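Local coordinates for protein pyridine synthase TbtD (Thermobispora bispora, PDB 5WA4) that probably catalyses the formal [4+2] aza-cycloaddition that forms the pyridine ring of the thiopeptide antibiotic thiomuracin, and binds a leader peptide fragment, at residues 149-154 and 326-331; 10-15 and 127-132; 86-91 and 119-124. All blocks are in the same frame, centred on the assembly; numbering follows the deposited sequence.

Contact 1 (149-154 and 326-331); sequences PSVYHA and TRLGLT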
loop_
_atom_site.group_PDB
_atom_site.type_symbol
_atom_site.label_atom_id
_atom_site.label_comp_id
_atom_site.label_asym_id
_atom_site.label_seq_id
_atom_site.Cartn_x
_atom_site.Cartn_y
_atom_site.Cartn_z
ATOM N N PRO E 149 -37.457 21.142 17.481
ATOM C CA PRO E 149 -37.534 22.121 18.577
ATOM C C PRO E 149 -36.216 22.275 19.326
ATOM O O PRO E 149 -36.054 23.240 20.071
ATOM C CB PRO E 149 -38.622 21.543 19.507
ATOM C CG PRO E 149 -38.767 20.114 19.114
ATOM C CD PRO E 149 -38.440 20.057 17.649
ATOM N N SER E 150 -35.293 21.339 19.148
ATOM C CA SER E 150 -33.978 21.494 19.754
ATOM C C SER E 150 -33.141 22.472 18.932
ATOM O O SER E 150 -32.167 23.064 19.434
ATOM C CB SER E 150 -33.258 20.147 19.884
ATOM O OG SER E 150 -33.580 19.528 21.109
ATOM N N VAL E 151 -33.526 22.633 17.668
ATOM C CA VAL E 151 -32.867 23.590 16.810
ATOM C C VAL E 151 -33.236 25.004 17.254
ATOM O O VAL E 151 -32.350 25.781 17.633
ATOM C CB VAL E 151 -33.225 23.377 15.353
ATOM C CG1 VAL E 151 -32.613 24.452 14.498
ATOM C CG2 VAL E 151 -32.710 22.031 14.910
ATOM N N TYR E 152 -34.535 25.316 17.228
ATOM C CA TYR E 152 -35.056 26.626 17.626
ATOM C C TYR E 152 -34.504 27.114 18.969
ATOM O O TYR E 152 -33.959 28.224 19.076
ATOM C CB TYR E 152 -36.569 26.585 17.698
ATOM C CG TYR E 152 -37.233 26.162 16.418
ATOM C CD1 TYR E 152 -36.800 26.650 15.201
ATOM C CD2 TYR E 152 -38.308 25.269 16.425
ATOM C CE1 TYR E 152 -37.411 26.265 14.016
ATOM C CE2 TYR E 152 -38.933 24.885 15.240
ATOM C CZ TYR E 152 -38.473 25.385 14.044
ATOM O OH TYR E 152 -39.066 25.028 12.864
ATOM N N HIS E 153 -34.645 26.265 19.981
ATOM C CA HIS E 153 -34.096 26.518 21.310
ATOM C C HIS E 153 -32.628 26.927 21.228
ATOM O O HIS E 153 -32.229 27.929 21.816
ATOM C CB HIS E 153 -34.257 25.275 22.185
ATOM C CG HIS E 153 -33.960 25.500 23.635
ATOM N ND1 HIS E 153 -32.693 25.365 24.166
ATOM C CD2 HIS E 153 -34.772 25.805 24.674
ATOM C CE1 HIS E 153 -32.738 25.588 25.468
ATOM N NE2 HIS E 153 -33.987 25.859 25.802
ATOM N N ALA E 154 -31.835 26.168 20.477
ATOM C CA ALA E 154 -30.419 26.473 20.315
ATOM C C ALA E 154 -30.198 27.786 19.551
ATOM O O ALA E 154 -29.321 28.581 19.908
ATOM C CB ALA E 154 -29.720 25.334 19.613
ATOM N N THR E 326 -24.221 20.708 12.741
ATOM C CA THR E 326 -24.116 21.317 11.415
ATOM C C THR E 326 -25.428 22.044 11.068
ATOM O O THR E 326 -25.425 23.064 10.372
ATOM C CB THR E 326 -23.746 20.266 10.312
ATOM O OG1 THR E 326 -22.329 20.059 10.308
ATOM C CG2 THR E 326 -24.176 20.728 8.905
ATOM N N ARG E 327 -26.549 21.550 11.578
ATOM C CA ARG E 327 -27.832 22.192 11.293
ATOM C C ARG E 327 -27.966 23.495 12.105
ATOM O O ARG E 327 -28.734 24.390 11.742
ATOM C CB ARG E 327 -28.981 21.245 11.615
ATOM C CG ARG E 327 -30.242 21.480 10.847
ATOM C CD ARG E 327 -31.257 20.473 11.332
ATOM N NE ARG E 327 -32.602 20.729 10.843
ATOM C CZ ARG E 327 -33.695 20.297 11.463
ATOM N NH1 ARG E 327 -33.578 19.604 12.590
ATOM N NH2 ARG E 327 -34.898 20.560 10.967
ATOM N N LEU E 328 -27.218 23.583 13.206
ATOM C CA LEU E 328 -27.202 24.778 14.051
ATOM C C LEU E 328 -26.291 25.881 13.488
ATOM O O LEU E 328 -26.365 27.030 13.924
ATOM C CB LEU E 328 -26.750 24.438 15.476
ATOM C CG LEU E 328 -27.559 23.427 16.292
ATOM C CD1 LEU E 328 -27.022 23.327 17.712
ATOM C CD2 LEU E 328 -29.031 23.776 16.305
ATOM N N GLY E 329 -25.426 25.532 12.540
ATOM C CA GLY E 329 -24.515 26.492 11.958
ATOM C C GLY E 329 -23.045 26.204 12.223
ATOM O O GLY E 329 -22.178 26.823 11.602
ATOM N N LEU E 330 -22.755 25.282 13.137
ATOM C CA LEU E 330 -21.373 24.918 13.491
ATOM C C LEU E 330 -20.560 24.521 12.270
ATOM O O LEU E 330 -21.036 23.791 11.403
ATOM C CB LEU E 330 -21.349 23.771 14.505
ATOM C CG LEU E 330 -20.169 23.804 15.471
ATOM C CD1 LEU E 330 -20.346 24.975 16.438
ATOM C CD2 LEU E 330 -20.037 22.508 16.253
ATOM N N THR E 331 -19.338 25.018 12.184
ATOM C CA THR E 331 -18.463 24.676 11.058
ATOM C C THR E 331 -17.706 23.426 11.448
ATOM O O THR E 331 -17.436 23.231 12.637
ATOM C CB THR E 331 -17.466 25.830 10.712
ATOM O OG1 THR E 331 -16.546 26.031 11.801
ATOM C CG2 THR E 331 -18.213 27.117 10.445
#
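Leu328 pushes its branched end against one turn of helix 135-159, where Val151 and Ala154 lie one turn apart. CD2 does most of the touching. It lies 3.7 Å from CB of Ala154 and 3.9 Å from CA of Val151. The Leu328 CB does not aim at the helix; chi1 of -60° sets CG anti to the carbonyl carbon, and the methyl end then comes over. Leu328 CD1 adds a second touch on Ala154 CB, at 3.9 Å. Val151 divides its two methyls. CG1 is anti to the backbone N (chi1 176°) and meets Leu328 CD2 at 4.1 Å. CG2 lies over one face of the Arg327 guanidinium, 3.5 Å from NH1. The Arg327 chain is extended from CG to NE and crosses Val151 at about a right angle. No hydrogen bond joins the two segments, but the buried guanidinium is satisfied nearby. NH1 bonds to Tyr144 O and NH2 to Thr148 OG1, both on helix 135-159, and Phe46 gives a cation-pi contact. The tight, apolar part is thus Leu328, Val151 CG1 and Ala154, with the guanidinium as its polar border. Ile167 and Leu164 of helix 164-178 close over Ala154 and Leu328. The other side of helix 135-159 is looser, with Pro149 and His153 exposed. Beyond Leu328 the chain turns away. Gly329, with positive phi (116°), ends helix 307-328 in a Schellman motif, and Thr331 then N-caps the next helix. The arrangement is that of a capped helix C-terminus packed on the side of helix 135-159, with strand 44-49 beside the arginine.

Contact 2 (10-15 and 127-132); sequences WWRFRV and GERPEP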
loop_
_atom_site.group_PDB
_atom_site.type_symbol
_atom_site.label_atom_id
_atom_site.label_comp_id
_atom_site.label_asym_id
_atom_site.label_seq_id
_atom_site.Cartn_x
_atom_site.Cartn_y
_atom_site.Cartn_z
ATOM N N TRP E 10 -42.739 12.278 0.842
ATOM C CA TRP E 10 -41.856 13.380 1.216
ATOM C C TRP E 10 -41.750 14.410 0.111
ATOM O O TRP E 10 -41.260 14.101 -0.976
ATOM C CB TRP E 10 -40.456 12.870 1.542
ATOM C CG TRP E 10 -40.329 12.282 2.892
ATOM C CD1 TRP E 10 -40.125 10.970 3.194
ATOM C CD2 TRP E 10 -40.382 12.979 4.138
ATOM N NE1 TRP E 10 -40.047 10.806 4.552
ATOM C CE2 TRP E 10 -40.200 12.032 5.160
ATOM C CE3 TRP E 10 -40.555 14.323 4.495
ATOM C CZ2 TRP E 10 -40.199 12.369 6.511
ATOM C CZ3 TRP E 10 -40.552 14.662 5.831
ATOM C CH2 TRP E 10 -40.379 13.691 6.827
ATOM N N TRP E 11 -42.200 15.630 0.397
ATOM C CA TRP E 11 -42.132 16.715 -0.568
ATOM C C TRP E 11 -40.943 17.636 -0.286
ATOM O O TRP E 11 -40.539 17.822 0.869
ATOM C CB TRP E 11 -43.433 17.513 -0.559
ATOM C CG TRP E 11 -44.643 16.693 -0.886
ATOM C CD1 TRP E 11 -45.570 16.196 -0.008
ATOM C CD2 TRP E 11 -45.054 16.257 -2.191
ATOM N NE1 TRP E 11 -46.535 15.488 -0.689
ATOM C CE2 TRP E 11 -46.241 15.513 -2.030
ATOM C CE3 TRP E 11 -44.532 16.424 -3.479
ATOM C CZ2 TRP E 11 -46.913 14.943 -3.108
ATOM C CZ3 TRP E 11 -45.200 15.854 -4.545
ATOM C CH2 TRP E 11 -46.377 15.123 -4.354
ATOM N N ARG E 12 -40.395 18.224 -1.347
ATOM C CA ARG E 12 -39.192 19.040 -1.229
ATOM C C ARG E 12 -39.411 20.505 -1.590
ATOM O O ARG E 12 -40.124 20.830 -2.540
ATOM C CB ARG E 12 -38.084 18.469 -2.105
ATOM C CG ARG E 12 -37.616 17.105 -1.679
ATOM C CD ARG E 12 -36.505 16.615 -2.579
ATOM N NE ARG E 12 -36.998 16.255 -3.903
ATOM C CZ ARG E 12 -36.204 15.941 -4.917
ATOM N NH1 ARG E 12 -34.888 15.949 -4.744
ATOM N NH2 ARG E 12 -36.718 15.618 -6.095
ATOM N N PHE E 13 -38.775 21.385 -0.825
ATOM C CA PHE E 13 -38.785 22.805 -1.139
ATOM C C PHE E 13 -37.373 23.369 -1.091
ATOM O O PHE E 13 -36.570 22.974 -0.242
ATOM C CB PHE E 13 -39.701 23.557 -0.173
ATOM C CG PHE E 13 -41.166 23.392 -0.481
ATOM C CD1 PHE E 13 -41.750 24.092 -1.524
ATOM C CD2 PHE E 13 -41.954 22.525 0.258
ATOM C CE1 PHE E 13 -43.096 23.936 -1.818
ATOM C CE2 PHE E 13 -43.300 22.369 -0.031
ATOM C CZ PHE E 13 -43.869 23.072 -1.072
ATOM N N ARG E 14 -37.073 24.282 -2.014
ATOM C CA ARG E 14 -35.795 24.974 -2.019
ATOM C C ARG E 14 -35.954 26.480 -1.720
ATOM O O ARG E 14 -36.586 27.203 -2.491
ATOM C CB ARG E 14 -35.093 24.790 -3.361
ATOM C CG ARG E 14 -33.649 25.287 -3.324
ATOM C CD ARG E 14 -32.991 25.473 -4.677
ATOM N NE ARG E 14 -31.762 26.250 -4.522
ATOM C CZ ARG E 14 -30.539 25.732 -4.418
ATOM N NH1 ARG E 14 -30.365 24.416 -4.460
ATOM N NH2 ARG E 14 -29.486 26.527 -4.276
ATOM N N VAL E 15 -35.369 26.944 -0.613
ATOM C CA VAL E 15 -35.347 28.367 -0.261
ATOM C C VAL E 15 -33.950 28.999 -0.360
ATOM O O VAL E 15 -33.144 28.841 0.556
ATOM C CB VAL E 15 -35.833 28.584 1.185
ATOM C CG1 VAL E 15 -35.982 30.071 1.484
ATOM C CG2 VAL E 15 -37.118 27.821 1.431
ATOM N N GLY E 127 -40.683 19.036 -5.640
ATOM C CA GLY E 127 -41.373 17.776 -5.827
ATOM C C GLY E 127 -40.858 16.771 -4.829
ATOM O O GLY E 127 -40.163 17.123 -3.890
ATOM N N GLU E 128 -41.165 15.505 -5.059
ATOM C CA GLU E 128 -40.981 14.478 -4.050
ATOM C C GLU E 128 -39.738 13.601 -4.196
ATOM O O GLU E 128 -39.259 13.364 -5.303
ATOM C CB GLU E 128 -42.211 13.592 -4.060
ATOM C CG GLU E 128 -42.520 13.096 -5.450
ATOM C CD GLU E 128 -43.789 12.297 -5.504
ATOM O OE1 GLU E 128 -43.727 11.072 -5.278
ATOM O OE2 GLU E 128 -44.847 12.900 -5.774
ATOM N N ARG E 129 -39.229 13.125 -3.062
ATOM C CA ARG E 129 -38.160 12.134 -3.045
ATOM C C ARG E 129 -38.612 10.926 -3.849
ATOM O O ARG E 129 -39.770 10.525 -3.733
ATOM C CB ARG E 129 -37.818 11.725 -1.612
ATOM C CG ARG E 129 -37.255 12.843 -0.757
ATOM C CD ARG E 129 -36.383 12.280 0.344
ATOM N NE ARG E 129 -35.269 11.525 -0.214
ATOM C CZ ARG E 129 -34.332 10.930 0.511
ATOM N NH1 ARG E 129 -34.369 11.010 1.835
ATOM N NH2 ARG E 129 -33.355 10.264 -0.088
ATOM N N PRO E 130 -37.703 10.348 -4.660
ATOM C CA PRO E 130 -37.979 9.309 -5.670
ATOM C C PRO E 130 -39.155 8.372 -5.367
ATOM O O PRO E 130 -40.293 8.756 -5.670
ATOM C CB PRO E 130 -36.666 8.515 -5.729
ATOM C CG PRO E 130 -35.623 9.402 -5.157
ATOM C CD PRO E 130 -36.266 10.658 -4.621
ATOM N N GLU E 131 -38.902 7.188 -4.806
ATOM C CA GLU E 131 -39.993 6.267 -4.467
ATOM C C GLU E 131 -39.734 5.556 -3.107
ATOM O O GLU E 131 -40.421 5.880 -2.130
ATOM C CB GLU E 131 -40.235 5.266 -5.621
ATOM C CG GLU E 131 -40.710 5.864 -6.960
ATOM C CD GLU E 131 -42.030 6.625 -6.856
ATOM O OE1 GLU E 131 -42.936 6.156 -6.131
ATOM O OE2 GLU E 131 -42.164 7.695 -7.499
ATOM N N PRO E 132 -38.759 4.605 -3.010
ATOM C CA PRO E 132 -38.538 4.195 -1.619
ATOM C C PRO E 132 -37.197 4.674 -1.043
ATOM O O PRO E 132 -36.175 4.689 -1.739
ATOM C CB PRO E 132 -38.568 2.670 -1.714
ATOM C CG PRO E 132 -37.901 2.399 -3.034
ATOM C CD PRO E 132 -38.127 3.628 -3.924
#
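Two carbonyl oxygens carry the polar part of this antiparallel strand pair. Gly127 O accepts twice, from two N-H groups of Arg12. The backbone N lies 2.8 Å from Gly127 O, with the donor above the carbonyl plane; this bond is short but bent, at 131°. Arg12 NE lies 3.3 Å from Gly127 O, also well above that plane, yet the oxygen sits close to the plane of the guanidinium. The bend at chi3 (-72°) turns the Arg12 chain back over the glycine peptide and makes this second bond possible. Trp10 O is the other acceptor. It takes Arg129 N at 3.1 Å, nearly along the C=O axis, and CA of Glu128 gives it a CA-H...O contact. These bonds flank Trp11 and Glu128, a non-hydrogen-bonded pair with CA atoms 4.3 Å apart. Their side chains share one face of the sheet and run side by side. Glu128 CB is 3.7 Å from Trp11 CE3, and OE2 approaches CH2 of Trp11 at 3.0 Å, with carboxylate and ring planes 83° apart. Neither polar end depends on the other. Trp11 NE1 bonds to Thr62 O, and Glu128 OE1 forms a salt bridge with Arg9. Leu67 of helix 64-85 packs on the same indole. Across the strand, CG of Arg129 rests on Trp10 CB, 3.9 Å away. Two like charges stay apart, with Arg12 NE 6.2 Å from Arg129 NE. Arg9 pairs with both Glu128 and Glu131. The bonds across the contact itself all end on neutral carbonyl oxygens, two from backbone N-H groups and one from a guanidinium.

Contact 3 (86-91 and 119-124); sequences RPSPGM and PDNTIH
Ser88 OG is held by two hydrogen bonds. It donates to Asp120 OD2 at 2.6 Å and accepts from the backbone N of Ala19. Its chi1 of 156° puts OG roughly anti to the backbone N, on the side where the carboxylate waits. Asp120 receives the hydroxyl on the syn lone pair of OD2. The other oxygen, OD1, faces its own turn and the segment just after strand 9-16: it accepts His18 N and, weakly, Asn121 N. The carboxylate therefore takes three bonds, one of them weak, and Ser88, a buried residue, has its hydroxyl satisfied. Asn121 takes hold of the backbone of the same serine. Its OD1 accepts Ser88 N at 2.6 Å, and its ND2 donates to Ser88 O at 3.0 Å. Both bonds lie in the plane of the accepting carbonyl and use a lone pair; the ND2 bond is the straighter, at 166°. The two bonds fix the rotation of the amide, which meets the Ser88 backbone with its edge, N-H and C=O side by side. Pro87 CB lies 3.7 Å from Asn121 OD1. At the other end Gly90 CA comes to 3.6 Å from Asp120 OD2. Asn121 takes the third position of a type II turn from Pro119 to Thr122, with positive phi (61°), and its side chain points toward Ser88. Thr122 OG1 ties the turn together, donating to Pro119 O at 2.7 Å and accepting from His124 NE2. Tyr17 packs on Ser88 and bonds to Arg86 O. The whole is a type II beta turn at the start of edge strand 123-128, pairing side-chain amide to main chain with the loop that follows helix 64-85.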
loop_
_atom_site.group_PDB
_atom_site.type_symbol
_atom_site.label_atom_id
_atom_site.label_comp_id
_atom_site.label_asym_id
_atom_site.label_seq_id
_atom_site.Cartn_x
_atom_site.Cartn_y
_atom_site.Cartn_z
ATOM N N ARG E 86 -36.840 40.829 4.767
ATOM C CA ARG E 86 -35.409 40.874 5.075
ATOM C C ARG E 86 -34.556 40.200 3.991
ATOM O O ARG E 86 -33.770 39.302 4.292
ATOM C CB ARG E 86 -35.124 40.209 6.431
ATOM C CG ARG E 86 -35.885 40.811 7.621
ATOM C CD ARG E 86 -34.960 41.512 8.629
ATOM N NE ARG E 86 -34.474 40.647 9.706
ATOM C CZ ARG E 86 -33.193 40.531 10.052
ATOM N NH1 ARG E 86 -32.266 41.207 9.391
ATOM N NH2 ARG E 86 -32.832 39.731 11.049
ATOM N N PRO E 87 -34.674 40.649 2.730
ATOM C CA PRO E 87 -34.042 39.900 1.636
ATOM C C PRO E 87 -32.519 39.897 1.660
ATOM O O PRO E 87 -31.880 40.890 2.009
ATOM C CB PRO E 87 -34.551 40.615 0.380
ATOM C CG PRO E 87 -34.821 41.978 0.824
ATOM C CD PRO E 87 -35.295 41.892 2.252
ATOM N N SER E 88 -31.961 38.757 1.270
ATOM C CA SER E 88 -30.527 38.552 1.205
ATOM C C SER E 88 -29.918 39.466 0.168
ATOM O O SER E 88 -30.472 39.598 -0.922
ATOM C CB SER E 88 -30.223 37.090 0.872
ATOM O OG SER E 88 -28.950 36.941 0.264
ATOM N N PRO E 89 -28.767 40.085 0.498
ATOM C CA PRO E 89 -28.016 40.992 -0.380
ATOM C C PRO E 89 -27.653 40.330 -1.688
ATOM O O PRO E 89 -27.983 40.811 -2.772
ATOM C CB PRO E 89 -26.732 41.279 0.400
ATOM C CG PRO E 89 -27.003 40.833 1.783
ATOM C CD PRO E 89 -28.005 39.739 1.706
ATOM N N GLY E 90 -26.960 39.205 -1.549
ATOM C CA GLY E 90 -26.375 38.508 -2.668
ATOM C C GLY E 90 -24.924 38.187 -2.346
ATOM O O GLY E 90 -24.294 38.823 -1.492
ATOM N N MET E 91 -24.403 37.162 -3.005
ATOM C CA MET E 91 -22.986 36.857 -2.911
ATOM C C MET E 91 -22.289 37.731 -3.954
ATOM O O MET E 91 -22.932 38.182 -4.903
ATOM C CB MET E 91 -22.732 35.372 -3.164
ATOM C CG MET E 91 -21.784 34.722 -2.179
ATOM S SD MET E 91 -22.577 34.361 -0.608
ATOM C CE MET E 91 -21.148 34.006 0.423
ATOM N N PRO E 119 -31.579 31.583 -8.335
ATOM C CA PRO E 119 -31.858 32.983 -7.998
ATOM C C PRO E 119 -31.975 33.208 -6.503
ATOM O O PRO E 119 -32.613 32.402 -5.829
ATOM C CB PRO E 119 -33.189 33.240 -8.688
ATOM C CG PRO E 119 -33.178 32.302 -9.852
ATOM C CD PRO E 119 -32.523 31.064 -9.337
ATOM N N ASP E 120 -31.374 34.282 -5.990
ATOM C CA ASP E 120 -31.361 34.517 -4.551
ATOM C C ASP E 120 -32.760 34.928 -4.113
ATOM O O ASP E 120 -33.543 35.444 -4.908
ATOM C CB ASP E 120 -30.315 35.574 -4.186
ATOM C CG ASP E 120 -30.010 35.628 -2.689
ATOM O OD1 ASP E 120 -30.371 34.692 -1.939
ATOM O OD2 ASP E 120 -29.367 36.613 -2.260
ATOM N N ASN E 121 -33.086 34.637 -2.859
ATOM C CA ASN E 121 -34.370 35.008 -2.268
ATOM C C ASN E 121 -35.616 34.425 -2.936
ATOM O O ASN E 121 -36.724 34.870 -2.632
ATOM C CB ASN E 121 -34.505 36.537 -2.240
ATOM C CG ASN E 121 -33.377 37.204 -1.503
ATOM O OD1 ASN E 121 -33.314 37.156 -0.274
ATOM N ND2 ASN E 121 -32.474 37.836 -2.249
ATOM N N THR E 122 -35.453 33.452 -3.835
ATOM C CA THR E 122 -36.607 32.755 -4.423
ATOM C C THR E 122 -36.977 31.459 -3.690
ATOM O O THR E 122 -36.179 30.912 -2.933
ATOM C CB THR E 122 -36.370 32.399 -5.902
ATOM O OG1 THR E 122 -35.174 31.622 -6.024
ATOM C CG2 THR E 122 -36.242 33.644 -6.734
ATOM N N ILE E 123 -38.195 30.979 -3.940
ATOM C CA ILE E 123 -38.698 29.715 -3.403
ATOM C C ILE E 123 -39.081 28.789 -4.536
ATOM O O ILE E 123 -39.919 29.132 -5.363
ATOM C CB ILE E 123 -39.932 29.912 -2.497
ATOM C CG1 ILE E 123 -39.512 30.482 -1.143
ATOM C CG2 ILE E 123 -40.672 28.600 -2.314
ATOM C CD1 ILE E 123 -40.671 30.770 -0.208
ATOM N N HIS E 124 -38.468 27.612 -4.580
ATOM C CA HIS E 124 -38.793 26.640 -5.614
ATOM C C HIS E 124 -39.334 25.368 -4.971
ATOM O O HIS E 124 -38.765 24.855 -4.002
ATOM C CB HIS E 124 -37.569 26.328 -6.471
ATOM C CG HIS E 124 -36.893 27.540 -7.024
ATOM N ND1 HIS E 124 -37.174 28.042 -8.279
ATOM C CD2 HIS E 124 -35.954 28.357 -6.490
ATOM C CE1 HIS E 124 -36.431 29.114 -8.497
ATOM N NE2 HIS E 124 -35.682 29.327 -7.428
#

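In the fold
Contact 1 is core: it joins helices and is mostly apolar, with one buried arginine and no hydrogen bond across. Contacts 2 and 3 are surface contacts, and polar. The contact centres are about 6, 20 and 23 Å from the centre of the chain, in that order. Contacts 2 and 3 share strand 123-128, contact 3 at its start and contact 2 at its end. They touch where Arg14 N comes within 2.7 Å of His124 O, a probable hydrogen bond, and contact 3 is nested in the loop that contact 2 closes. Main-chain bonds dominate contact 2, while side-chain acids and amides dominate contact 3. The same strand leads on to helix 135-159, so contact 1 follows in series, without touching either.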